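Local coordinates for outer membrane porin protein 32 (Delftia acidovorans, PDB 2FGQ), which forms anion-selective channels across the outer membrane as a homotrimeric porin and binds malate, at the interface of chains A and B. Numbering follows the deposited sequence. Chains: chain A/B, Outer membrane porin protein 32.

The interface of chains A and B. Residues chain A 158-159; chain B 20, 25-27.
At the subunit interface of the trimeric beta-barrel porin, a loop of one barrel, carrying A:Glu158 and A:Lys159, meets the start of strand 26-31 and the loop before it in the next, where A:Lys159 bridges to B:Asp20 and lies against B:Arg26. Both loop residues have positive phi, in the left-handed region. The lysine ammonium NZ approaches the B:Asp20 carboxylate from the opposite direction and lies 2.6 Å from OD2, a salt bridge and hydrogen bond made on the syn lone pair. The same oxygen accepts from within its own chain: B:Arg26 NH2 donates to B:Asp20 OD2 at 3.0 Å with an almost straight bond, 170° at the hydrogen. That donor comes from the anti side, tilted from the carboxylate plane, while OD2 lies in the guanidinium plane. One carboxylate oxygen thus joins two cationic groups. The shared carboxylate probably lets A:Lys159 NZ and B:Arg26 NH2 sit 4.1 Å apart, and the two cations would be expected to stabilise its charged form.

The arginine crosses the lysine at about a right angle, and its methylene CD packs 3.5 Å from A:Lys159 CB. Bends at chi2 and chi3 (86° and 61°) fold the arginine chain so that NH2 turns back toward B:Asp20. With an alanine at B:Arg26, the aspartate would probably lose its in-chain partner and be freer to turn, and A:Lys159 CB would lose the methylene it packs on. B:Arg26 NH1 makes a weak hydrogen bond to the backbone carbonyl A:Glu158 O at 3.4 Å. Further along the backbones, water 1 links them, 2.9 Å from A:Glu158 N and 2.8 Å from B:Tyr27 O.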
loop_
_atom_site.group_PDB
_atom_site.type_symbol
_atom_site.label_atom_id
_atom_site.label_comp_id
_atom_site.label_asym_id
_atom_site.label_seq_id
_atom_site.Cartn_x
_atom_site.Cartn_y
_atom_site.Cartn_z
ATOM N N GLU A 158 18.059 -4.258 17.019
ATOM C CA GLU A 158 17.387 -3.098 17.629
ATOM C C GLU A 158 16.667 -3.469 18.933
ATOM O O GLU A 158 15.637 -2.890 19.301
ATOM C CB GLU A 158 16.425 -2.426 16.630
ATOM C CG GLU A 158 17.188 -2.037 15.391
ATOM C CD GLU A 158 16.391 -1.423 14.267
ATOM O OE1 GLU A 158 15.137 -1.447 14.284
ATOM O OE2 GLU A 158 17.081 -0.947 13.319
ATOM N N LYS A 159 17.217 -4.467 19.601
ATOM C CA LYS A 159 16.728 -4.938 20.904
ATOM C C LYS A 159 15.313 -5.503 20.831
ATOM O O LYS A 159 14.603 -5.549 21.840
ATOM C CB LYS A 159 16.869 -3.827 21.978
ATOM C CG LYS A 159 17.103 -4.333 23.391
ATOM C CD LYS A 159 17.073 -3.150 24.465
ATOM C CE LYS A 159 15.692 -2.953 25.183
ATOM N NZ LYS A 159 15.655 -2.034 26.485
ATOM N N ASP B 20 17.028 4.301 26.624
ATOM C CA ASP B 20 15.625 4.165 26.299
ATOM C C ASP B 20 14.827 4.254 27.601
ATOM O O ASP B 20 15.352 4.741 28.586
ATOM C CB ASP B 20 15.398 2.875 25.519
ATOM C CG ASP B 20 15.664 1.626 26.319
ATOM O OD1 ASP B 20 15.890 1.693 27.557
ATOM O OD2 ASP B 20 15.695 0.506 25.741
ATOM N N SER B 25 20.948 1.393 26.056
ATOM C CA SER B 25 21.233 1.975 24.745
ATOM C C SER B 25 20.528 1.196 23.631
ATOM O O SER B 25 20.131 0.036 23.793
ATOM C CB SER B 25 22.725 2.073 24.507
ATOM O OG SER B 25 23.317 0.786 24.504
ATOM N N ARG B 26 20.364 1.865 22.493
ATOM C CA ARG B 26 19.745 1.275 21.322
ATOM C C ARG B 26 20.463 1.748 20.110
ATOM O O ARG B 26 20.838 2.890 19.991
ATOM C CB ARG B 26 18.269 1.678 21.228
ATOM C CG ARG B 26 17.437 0.758 20.396
ATOM C CD ARG B 26 16.884 -0.444 21.124
ATOM N NE ARG B 26 15.984 -0.188 22.242
ATOM C CZ ARG B 26 14.644 -0.267 22.212
ATOM N NH1 ARG B 26 13.981 -0.534 21.103
ATOM N NH2 ARG B 26 13.960 -0.073 23.314
ATOM N N TYR B 27 20.677 0.854 19.183
ATOM C CA TYR B 27 21.214 1.293 17.923
ATOM C C TYR B 27 20.669 0.444 16.807
ATOM O O TYR B 27 20.146 -0.649 17.027
ATOM C CB TYR B 27 22.712 1.305 17.981
ATOM C CG TYR B 27 23.267 -0.053 18.228
ATOM C CD1 TYR B 27 23.583 -0.864 17.181
ATOM C CD2 TYR B 27 23.442 -0.531 19.527
ATOM C CE1 TYR B 27 24.089 -2.137 17.385
ATOM C CE2 TYR B 27 23.918 -1.852 19.742
ATOM C CZ TYR B 27 24.238 -2.633 18.656
ATOM O OH TYR B 27 24.743 -3.924 18.804
HETATM O O HOH W 1 20.788 -3.327 17.264
#